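Local coordinates for protein glucokinase (Streptomyces griseus, PDB 3VGL) that probably catalyses the ATP-dependent phosphorylation of D-glucose to glucose 6-phosphate, acting as a glucokinase of the ROK family, at residues 7-11 against 12-16; 197-200 against 201-205; 208-211 against 212-215; 295-298 against 299-303. All coordinates share one frame; numbering follows the deposited sequence.

The four contacts form two neighbouring pairs joined by the bound nucleotide analogue ANP. Contact 1 is the hairpin that grips the phosphates, and its Gly10 lies about 5 Å from the nearest atom of the bound glucose. Contact 4 begins a helix packed on the same hairpin: Asp8 OD2 lies 3.5 Å from Gly302 CA, and Gly299 is about 6 Å from the nearest ANP atom. Contacts 2 and 3 are also in touch, through Leu203 CD2 and Ser209 O at 3.5 Å. Contact 3 ends at Gly215, beside the adenine, whereas in contact 2 the Leu202 side chain stays about 9 Å from the nearest ANP atom. ANP touches both contacts 1 and 3, whose centres lie 23 Å apart.

Contact 1: residues 7-11 against 12-16; sequences VDIGG and TKIAA. With ANP (phosphoaminophosphonic acid-adenylate ester), chain E.
Asp8 and Ala15 form the antiparallel hydrogen-bonded pair of a tight beta hairpin, whose strands 7-9 and 13-16 run at 172° to each other. Asp8 N donates to Ala15 O at 2.7 Å and Ala15 N returns a bond to Asp8 O; Gly10 N to Lys13 O closes the ladder just before the turn. That turn is the first phosphate-binding loop of the actin-like ATPase clan. The backbone N-H groups of Thr12 and Lys13 both grip ANP O2B, each at 2.8 Å. Lys13 stretches out along the diphosphate until NZ bonds O1A at 2.6 Å, a natural task for a long cation. With a methionine in its place, O1A would probably lose its ammonium mate and the charge of the alpha-phosphate would be less well balanced. Glycine suits position 10 because a CB there would fall only 2.0 Å from N3B of the ligand. Asp8 holds CG anti to its N (chi1 -176°), which brings OD1 to 2.8 Å from water 1. That water accepts from ANP N3B and probably shares its protons among Asp8 OD1, Lys13 O and more acceptors than it can serve. Over the other face the contact is hydrocarbon: Val7 CG1 meets Ile14 CG2 at 3.8 Å, Ile9 lies alongside Ile14 and points the same way, and Ala16 CB touches Val7 CG2. This greasy face is covered by helix 37-52, through Ala43, Ile44, Ala47 and Val48. Strand 57-64 continues the sheet beside Val7 and Ile9, and Leu303 of helix 301-311 packs against Ala15.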
loop_
_atom_site.group_PDB
_atom_site.type_symbol
_atom_site.label_atom_id
_atom_site.label_comp_id
_atom_site.label_asym_id
_atom_site.label_seq_id
_atom_site.Cartn_x
_atom_site.Cartn_y
_atom_site.Cartn_z
ATOM N N VAL A 7 -23.724 -14.525 27.229
ATOM C CA VAL A 7 -23.099 -13.250 27.582
ATOM C C VAL A 7 -22.100 -12.870 26.487
ATOM O O VAL A 7 -21.136 -13.608 26.252
ATOM C CB VAL A 7 -22.309 -13.322 28.932
ATOM C CG1 VAL A 7 -21.827 -11.917 29.365
ATOM C CG2 VAL A 7 -23.160 -13.950 30.030
ATOM N N ASP A 8 -22.336 -11.748 25.809
ATOM C CA ASP A 8 -21.422 -11.300 24.748
ATOM C C ASP A 8 -20.572 -10.204 25.354
ATOM O O ASP A 8 -21.096 -9.171 25.784
ATOM C CB ASP A 8 -22.246 -10.781 23.551
ATOM C CG ASP A 8 -21.373 -10.375 22.360
ATOM O OD1 ASP A 8 -20.381 -9.627 22.542
ATOM O OD2 ASP A 8 -21.691 -10.811 21.230
ATOM N N ILE A 9 -19.259 -10.447 25.440
ATOM C CA ILE A 9 -18.340 -9.455 25.983
ATOM C C ILE A 9 -17.512 -8.857 24.862
ATOM O O ILE A 9 -16.607 -9.514 24.315
ATOM C CB ILE A 9 -17.390 -10.030 27.034
ATOM C CG1 ILE A 9 -18.204 -10.657 28.156
ATOM C CG2 ILE A 9 -16.503 -8.912 27.615
ATOM C CD1 ILE A 9 -17.563 -11.894 28.725
ATOM N N GLY A 10 -17.847 -7.620 24.520
ATOM C CA GLY A 10 -17.135 -6.919 23.437
ATOM C C GLY A 10 -16.215 -5.847 23.991
ATOM O O GLY A 10 -16.175 -5.603 25.192
ATOM N N GLY A 11 -15.455 -5.208 23.100
ATOM C CA GLY A 11 -14.561 -4.114 23.499
ATOM C C GLY A 11 -15.277 -2.949 24.173
ATOM O O GLY A 11 -14.678 -2.246 24.988
ATOM N N THR A 12 -16.556 -2.745 23.841
ATOM C CA THR A 12 -17.309 -1.591 24.324
ATOM C C THR A 12 -18.408 -2.022 25.293
ATOM O O THR A 12 -18.588 -1.398 26.339
ATOM C CB THR A 12 -17.913 -0.783 23.123
ATOM O OG1 THR A 12 -16.842 -0.371 22.259
ATOM C CG2 THR A 12 -18.638 0.472 23.580
ATOM N N LYS A 13 -19.128 -3.088 24.939
ATOM C CA LYS A 13 -20.357 -3.475 25.640
ATOM C C LYS A 13 -20.363 -4.924 26.081
ATOM O O LYS A 13 -19.854 -5.806 25.392
ATOM C CB LYS A 13 -21.569 -3.299 24.713
ATOM C CG LYS A 13 -21.706 -1.953 24.043
ATOM C CD LYS A 13 -22.485 -2.126 22.749
ATOM C CE LYS A 13 -22.605 -0.817 22.005
ATOM N NZ LYS A 13 -23.470 -0.960 20.806
ATOM N N ILE A 14 -21.004 -5.167 27.220
ATOM C CA ILE A 14 -21.377 -6.511 27.629
ATOM C C ILE A 14 -22.894 -6.641 27.523
ATOM O O ILE A 14 -23.635 -5.763 27.977
ATOM C CB ILE A 14 -20.905 -6.800 29.088
ATOM C CG1 ILE A 14 -19.372 -6.876 29.140
ATOM C CG2 ILE A 14 -21.549 -8.086 29.617
ATOM C CD1 ILE A 14 -18.801 -6.828 30.563
ATOM N N ALA A 15 -23.354 -7.713 26.889
ATOM C CA ALA A 15 -24.790 -7.986 26.786
ATOM C C ALA A 15 -25.079 -9.423 27.154
ATOM O O ALA A 15 -24.396 -10.336 26.703
ATOM C CB ALA A 15 -25.290 -7.698 25.399
ATOM N N ALA A 16 -26.121 -9.624 27.965
ATOM C CA ALA A 16 -26.489 -10.970 28.346
ATOM C C ALA A 16 -27.986 -11.159 28.215
ATOM O O ALA A 16 -28.763 -10.193 28.238
ATOM C CB ALA A 16 -26.032 -11.282 29.763
HETATM P PB ANP E . -18.872 -4.410 20.965
HETATM O O1B ANP E . -17.702 -4.355 19.978
HETATM O O2B ANP E . -18.562 -3.982 22.370
HETATM N N3B ANP E . -19.488 -6.009 21.023
HETATM P PA ANP E . -20.639 -3.094 19.044
HETATM O O1A ANP E . -21.916 -2.281 19.275
HETATM O O2A ANP E . -20.688 -4.356 18.239
HETATM O O3A ANP E . -19.992 -3.360 20.499
HETATM O "O5'" ANP E . -19.516 -2.156 18.375
HETATM C "C5'" ANP E . -19.187 -0.870 18.911
HETATM C "C4'" ANP E . -18.657 0.013 17.801
HETATM O "O4'" ANP E . -19.578 0.028 16.701
HETATM C "C3'" ANP E . -18.533 1.437 18.282
HETATM O "O3'" ANP E . -17.516 2.060 17.494
HETATM C "C2'" ANP E . -19.883 1.997 17.914
HETATM O "O2'" ANP E . -19.851 3.404 17.753
HETATM C "C1'" ANP E . -20.227 1.294 16.609
HETATM N N9 ANP E . -21.669 1.001 16.519
HETATM C C8 ANP E . -22.393 0.166 17.287
HETATM N N7 ANP E . -23.704 0.156 16.886
HETATM C C5 ANP E . -23.779 0.984 15.830
HETATM C C6 ANP E . -24.845 1.477 14.911
HETATM N N6 ANP E . -26.126 1.043 15.032
HETATM N N1 ANP E . -24.476 2.336 13.937
HETATM C C2 ANP E . -23.214 2.801 13.772
HETATM N N3 ANP E . -22.203 2.404 14.581
HETATM C C4 ANP E . -22.444 1.536 15.584
HETATM O O HOH W 1 -21.159 -7.028 23.261
#

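Contact 2: residues 197-200 against 201-205; sequences ENAA and VLLGL
Ala199 and Leu203 make the tight side of this first turn of a short helix, with Ala199 at the N-cap. Leu203 N donates to Ala199 O at 2.9 Å, and the bond is almost perfectly straight (177°). Leu203 also wraps that carbonyl in hydrocarbon. With chi1 at -61° its CG lies anti to the carbonyl carbon, and this swings the branch back along the helix, CG passing 3.4 Å from Ala199 O while CD1 rests on Ala199 CB at 4.0 Å. Leu202 CB approaches the same oxygen, but its side chain leaves in another direction, to be buried among Ile218 and Ala221 of helix 215-223 and Val228 of helix 227-251. Ala199 suits its place by being small: its methyl touches both Leu203 and Val228. Trimming Leu203 to an alanine would probably remove the CG and CD1 part of this cover from Ala199 and open a gap towards Ser209. The loose side belongs to Ala200 and Gly204, both exposed and joined by the backbone alone, Gly204 N to Ala200 O at 3.0 Å. A CB on Gly204 would sit tightly against that acceptor, so glycine is a comfortable choice. Asp226 OD1 accepts a bond from Leu202 N near the start of the helix, where backbone N-H groups have no preceding turn to bond. The polar bonds found here are thus backbone ones plus that of the Asp226 carboxylate, while the side chains meeting across the turn are apolar.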
loop_
_atom_site.group_PDB
_atom_site.type_symbol
_atom_site.label_atom_id
_atom_site.label_comp_id
_atom_site.label_asym_id
_atom_site.label_seq_id
_atom_site.Cartn_x
_atom_site.Cartn_y
_atom_site.Cartn_z
ATOM N N GLU A 197 -19.753 21.795 7.036
ATOM C CA GLU A 197 -20.941 22.281 6.329
ATOM C C GLU A 197 -21.735 21.149 5.661
ATOM O O GLU A 197 -22.915 21.304 5.364
ATOM C CB GLU A 197 -20.562 23.378 5.316
ATOM C CG GLU A 197 -19.859 22.900 4.035
ATOM C CD GLU A 197 -18.359 22.633 4.193
ATOM O OE1 GLU A 197 -17.814 22.731 5.318
ATOM O OE2 GLU A 197 -17.716 22.329 3.160
ATOM N N ASN A 198 -21.076 20.015 5.425
ATOM C CA ASN A 198 -21.754 18.838 4.890
ATOM C C ASN A 198 -22.115 17.821 5.979
ATOM O O ASN A 198 -22.558 16.703 5.677
ATOM C CB ASN A 198 -20.898 18.180 3.799
ATOM C CG ASN A 198 -20.940 18.937 2.477
ATOM O OD1 ASN A 198 -21.901 19.651 2.177
ATOM N ND2 ASN A 198 -19.897 18.762 1.667
ATOM N N ALA A 199 -21.934 18.222 7.240
ATOM C CA ALA A 199 -22.179 17.352 8.393
ATOM C C ALA A 199 -23.172 17.940 9.397
ATOM O O ALA A 199 -23.249 17.474 10.540
ATOM C CB ALA A 199 -20.859 17.027 9.093
ATOM N N ALA A 200 -23.931 18.954 8.979
ATOM C CA ALA A 200 -24.833 19.664 9.892
ATOM C C ALA A 200 -25.786 18.749 10.669
ATOM O O ALA A 200 -25.898 18.863 11.899
ATOM C CB ALA A 200 -25.612 20.749 9.146
ATOM N N VAL A 201 -26.459 17.849 9.951
ATOM C CA VAL A 201 -27.363 16.875 10.570
ATOM C C VAL A 201 -26.613 15.953 11.540
ATOM O O VAL A 201 -27.047 15.744 12.677
ATOM C CB VAL A 201 -28.145 16.062 9.499
ATOM C CG1 VAL A 201 -28.874 14.872 10.127
ATOM C CG2 VAL A 201 -29.128 16.961 8.759
ATOM N N LEU A 202 -25.474 15.419 11.100
ATOM C CA LEU A 202 -24.679 14.538 11.950
ATOM C C LEU A 202 -24.265 15.208 13.251
ATOM O O LEU A 202 -24.464 14.648 14.330
ATOM C CB LEU A 202 -23.444 14.023 11.188
ATOM C CG LEU A 202 -22.376 13.212 11.929
ATOM C CD1 LEU A 202 -22.981 11.965 12.516
ATOM C CD2 LEU A 202 -21.244 12.864 10.977
ATOM N N LEU A 203 -23.690 16.403 13.149
ATOM C CA LEU A 203 -23.241 17.142 14.328
ATOM C C LEU A 203 -24.407 17.521 15.248
ATOM O O LEU A 203 -24.272 17.475 16.472
ATOM C CB LEU A 203 -22.423 18.377 13.923
ATOM C CG LEU A 203 -21.135 18.091 13.133
ATOM C CD1 LEU A 203 -20.725 19.311 12.316
ATOM C CD2 LEU A 203 -19.997 17.641 14.044
ATOM N N GLY A 204 -25.552 17.848 14.651
ATOM C CA GLY A 204 -26.772 18.168 15.406
ATOM C C GLY A 204 -27.320 17.023 16.249
ATOM O O GLY A 204 -28.024 17.256 17.225
ATOM N N LEU A 205 -26.994 15.784 15.884
ATOM C CA LEU A 205 -27.447 14.616 16.642
ATOM C C LEU A 205 -26.586 14.373 17.878
ATOM O O LEU A 205 -26.964 13.600 18.763
ATOM C CB LEU A 205 -27.454 13.357 15.751
ATOM C CG LEU A 205 -28.469 13.345 14.598
ATOM C CD1 LEU A 205 -28.161 12.224 13.612
ATOM C CD2 LEU A 205 -29.910 13.243 15.098
#

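Contact 3: residues 208-211 against 212-215; sequences GSVD and GIEG. With ANP (phosphoaminophosphonic acid-adenylate ester), chain E.
Val210 and Ile213 are the end residues of a type I beta turn, and their side chains meet over one side of it, Val210 CG1 touching Ile213 CD1 at 4.3 Å. The turn is closed by Ile213 N donating to Val210 O at 3.1 Å, with the donor standing above the carbonyl plane. Ile213 folds over the same oxygen, its CG1 3.3 Å away, and probably helps to shield the bond with hydrocarbon. A branched apolar residue fits here because Ile213 is buried, reaching Ala192 and the side chain of Lys189 on helix 181-194 as well as Leu202. Ser209 is turned quite differently. Its OG occupies the crowded position between backbone N and carbonyl carbon (chi1 73°), which brings it within 3.1 Å of Gly212 N. The main partner of OG is Asp207 OD1; its bond to Gly212 N is weak, and that N-H is also hydrogen-bonded to Ser209 O. Gly212 suits the spot, since a CB on it would press on the serine hydroxyl. Lys189 NZ adds a weak bond to Asp211 O from outside the turn. Gly208 has positive phi, where a CB would be forced against the preceding carbonyl O. Beyond the turn, Glu214 takes the N-cap position of helix 215-223, and the chain arrives at the nucleotide. Any CB on Gly215 would collide with the ribose hydroxyl O2' of ANP, and Gly215 O lies 3.0 Å from the adenine carbon C2.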
loop_
_atom_site.group_PDB
_atom_site.type_symbol
_atom_site.label_atom_id
_atom_site.label_comp_id
_atom_site.label_asym_id
_atom_site.label_seq_id
_atom_site.Cartn_x
_atom_site.Cartn_y
_atom_site.Cartn_z
ATOM N N GLY A 208 -22.692 18.782 18.797
ATOM C CA GLY A 208 -22.318 19.802 17.816
ATOM C C GLY A 208 -20.845 19.798 17.449
ATOM O O GLY A 208 -20.435 20.490 16.514
ATOM N N SER A 209 -20.053 19.021 18.185
ATOM C CA SER A 209 -18.614 18.919 17.956
ATOM C C SER A 209 -18.250 17.617 17.238
ATOM O O SER A 209 -19.005 16.637 17.285
ATOM C CB SER A 209 -17.851 19.002 19.280
ATOM O OG SER A 209 -17.995 17.809 20.039
ATOM N N VAL A 210 -17.093 17.625 16.578
ATOM C CA VAL A 210 -16.547 16.424 15.932
ATOM C C VAL A 210 -16.309 15.321 16.967
ATOM O O VAL A 210 -16.657 14.159 16.736
ATOM C CB VAL A 210 -15.237 16.745 15.166
ATOM C CG1 VAL A 210 -14.533 15.464 14.700
ATOM C CG2 VAL A 210 -15.536 17.640 13.970
ATOM N N ASP A 211 -15.739 15.701 18.111
ATOM C CA ASP A 211 -15.410 14.759 19.178
ATOM C C ASP A 211 -16.645 14.049 19.730
ATOM O O ASP A 211 -16.540 12.933 20.260
ATOM C CB ASP A 211 -14.703 15.486 20.317
ATOM C CG ASP A 211 -13.593 14.661 20.923
ATOM O OD1 ASP A 211 -13.827 14.030 21.980
ATOM O OD2 ASP A 211 -12.489 14.633 20.328
ATOM N N GLY A 212 -17.801 14.699 19.604
ATOM C CA GLY A 212 -19.073 14.156 20.092
ATOM C C GLY A 212 -19.800 13.230 19.123
ATOM O O GLY A 212 -20.889 12.739 19.429
ATOM N N ILE A 213 -19.208 12.982 17.955
ATOM C CA ILE A 213 -19.816 12.065 16.979
ATOM C C ILE A 213 -19.750 10.627 17.491
ATOM O O ILE A 213 -18.667 10.143 17.819
ATOM C CB ILE A 213 -19.120 12.138 15.591
ATOM C CG1 ILE A 213 -19.364 13.500 14.930
ATOM C CG2 ILE A 213 -19.608 10.999 14.666
ATOM C CD1 ILE A 213 -18.410 13.797 13.740
ATOM N N GLU A 214 -20.910 9.971 17.566
ATOM C CA GLU A 214 -21.000 8.560 17.965
ATOM C C GLU A 214 -21.515 7.700 16.811
ATOM O O GLU A 214 -22.213 8.195 15.926
ATOM C CB GLU A 214 -21.908 8.406 19.187
ATOM C CG GLU A 214 -21.338 9.041 20.447
ATOM C CD GLU A 214 -22.332 9.106 21.584
ATOM O OE1 GLU A 214 -22.124 9.946 22.489
ATOM O OE2 GLU A 214 -23.324 8.336 21.573
ATOM N N GLY A 215 -21.158 6.412 16.818
ATOM C CA GLY A 215 -21.571 5.506 15.740
ATOM C C GLY A 215 -23.048 5.617 15.389
ATOM O O GLY A 215 -23.402 5.791 14.229
HETATM P PB ANP E . -18.872 -4.410 20.965
HETATM O O1B ANP E . -17.702 -4.355 19.978
HETATM O O2B ANP E . -18.562 -3.982 22.370
HETATM N N3B ANP E . -19.488 -6.009 21.023
HETATM P PA ANP E . -20.639 -3.094 19.044
HETATM O O1A ANP E . -21.916 -2.281 19.275
HETATM O O2A ANP E . -20.688 -4.356 18.239
HETATM O O3A ANP E . -19.992 -3.360 20.499
HETATM O "O5'" ANP E . -19.516 -2.156 18.375
HETATM C "C5'" ANP E . -19.187 -0.870 18.911
HETATM C "C4'" ANP E . -18.657 0.013 17.801
HETATM O "O4'" ANP E . -19.578 0.028 16.701
HETATM C "C3'" ANP E . -18.533 1.437 18.282
HETATM O "O3'" ANP E . -17.516 2.060 17.494
HETATM C "C2'" ANP E . -19.883 1.997 17.914
HETATM O "O2'" ANP E . -19.851 3.404 17.753
HETATM C "C1'" ANP E . -20.227 1.294 16.609
HETATM N N9 ANP E . -21.669 1.001 16.519
HETATM C C8 ANP E . -22.393 0.166 17.287
HETATM N N7 ANP E . -23.704 0.156 16.886
HETATM C C5 ANP E . -23.779 0.984 15.830
HETATM C C6 ANP E . -24.845 1.477 14.911
HETATM N N6 ANP E . -26.126 1.043 15.032
HETATM N N1 ANP E . -24.476 2.336 13.937
HETATM C C2 ANP E . -23.214 2.801 13.772
HETATM N N3 ANP E . -22.203 2.404 14.581
HETATM C C4 ANP E . -22.444 1.536 15.584
#

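Contact 4: residues 295-298 against 299-303; sequences AQLG and GKAGL
Leu297 lies against Ala301 where a type I turn, 295-298, passes through a short 3-10 segment into a helix. Leu297 sets CG anti to its carbonyl carbon (chi1 -56°). From there CD1 reaches Ala301 CA at 3.9 Å, while CB meets Ala301 CB at 4.0 Å. Alanine suits the second place, its single methyl touching Leu297 CB and lying near Gly298 O. Two backbone bonds wind the chain: Lys300 N donates to Leu297 O at 3.1 Å, and Ala301 N to Gly298 O at 3.2 Å. Lys300 lays CB 3.4 Å from Leu297 O, then bends at chi3 and again at chi4 (44°), carrying its end away from the turn, and touches Ile25. Gly298 has positive phi, and a CB there would clash with Gly299 N, so glycine fits this kink. The carboxylate of Glu113 accepts bonds from Gln296 N and Leu297 N, and Asp264 OD1 takes Gly299 N. The turn links strand 291-294 to helix 301-311, with helix 105-116 packed on Ala301 through Ala109 and Glu113, and Leu303 resting on Val19 of strand 13-19.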
loop_
_atom_site.group_PDB
_atom_site.type_symbol
_atom_site.label_atom_id
_atom_site.label_comp_id
_atom_site.label_asym_id
_atom_site.label_seq_id
_atom_site.Cartn_x
_atom_site.Cartn_y
_atom_site.Cartn_z
ATOM N N ALA A 295 -27.056 -9.988 9.608
ATOM C CA ALA A 295 -27.411 -10.868 10.710
ATOM C C ALA A 295 -28.870 -10.612 11.084
ATOM O O ALA A 295 -29.261 -9.483 11.387
ATOM C CB ALA A 295 -26.490 -10.606 11.918
ATOM N N GLN A 296 -29.676 -11.660 11.004
ATOM C CA GLN A 296 -31.089 -11.542 11.374
ATOM C C GLN A 296 -31.288 -11.156 12.836
ATOM O O GLN A 296 -32.265 -10.466 13.191
ATOM C CB GLN A 296 -31.804 -12.849 11.064
ATOM C CG GLN A 296 -32.141 -12.994 9.592
ATOM C CD GLN A 296 -32.987 -14.220 9.327
ATOM O OE1 GLN A 296 -33.607 -14.767 10.239
ATOM N NE2 GLN A 296 -32.991 -14.672 8.087
ATOM N N LEU A 297 -30.364 -11.601 13.685
ATOM C CA LEU A 297 -30.383 -11.279 15.105
ATOM C C LEU A 297 -29.654 -9.969 15.411
ATOM O O LEU A 297 -29.620 -9.524 16.571
ATOM C CB LEU A 297 -29.775 -12.421 15.923
ATOM C CG LEU A 297 -30.414 -13.808 15.728
ATOM C CD1 LEU A 297 -29.462 -14.913 16.228
ATOM C CD2 LEU A 297 -31.786 -13.894 16.391
ATOM N N GLY A 298 -29.068 -9.364 14.374
ATOM C CA GLY A 298 -28.330 -8.119 14.521
ATOM C C GLY A 298 -27.223 -8.306 15.532
ATOM O O GLY A 298 -26.606 -9.368 15.593
ATOM N N GLY A 299 -27.014 -7.284 16.361
ATOM C CA GLY A 299 -25.967 -7.295 17.380
ATOM C C GLY A 299 -26.157 -8.343 18.465
ATOM O O GLY A 299 -25.228 -8.612 19.236
ATOM N N LYS A 300 -27.344 -8.948 18.528
ATOM C CA LYS A 300 -27.608 -9.997 19.512
ATOM C C LYS A 300 -27.205 -11.414 19.095
ATOM O O LYS A 300 -27.362 -12.356 19.865
ATOM C CB LYS A 300 -29.091 -9.971 19.932
ATOM C CG LYS A 300 -29.533 -8.613 20.425
ATOM C CD LYS A 300 -31.062 -8.488 20.425
ATOM C CE LYS A 300 -31.561 -7.794 21.703
ATOM N NZ LYS A 300 -30.766 -6.580 22.088
ATOM N N ALA A 301 -26.659 -11.579 17.886
ATOM C CA ALA A 301 -26.332 -12.916 17.415
ATOM C C ALA A 301 -25.351 -13.640 18.332
ATOM O O ALA A 301 -25.438 -14.848 18.512
ATOM C CB ALA A 301 -25.772 -12.861 15.969
ATOM N N GLY A 302 -24.371 -12.906 18.850
ATOM C CA GLY A 302 -23.329 -13.505 19.659
ATOM C C GLY A 302 -23.873 -14.061 20.966
ATOM O O GLY A 302 -23.511 -15.167 21.374
ATOM N N LEU A 303 -24.754 -13.309 21.618
ATOM C CA LEU A 303 -25.279 -13.808 22.895
ATOM C C LEU A 303 -26.185 -15.011 22.670
ATOM O O LEU A 303 -26.146 -15.972 23.436
ATOM C CB LEU A 303 -25.926 -12.712 23.750
ATOM C CG LEU A 303 -27.328 -12.161 23.575
ATOM C CD1 LEU A 303 -28.419 -13.138 24.093
ATOM C CD2 LEU A 303 -27.454 -10.851 24.327
#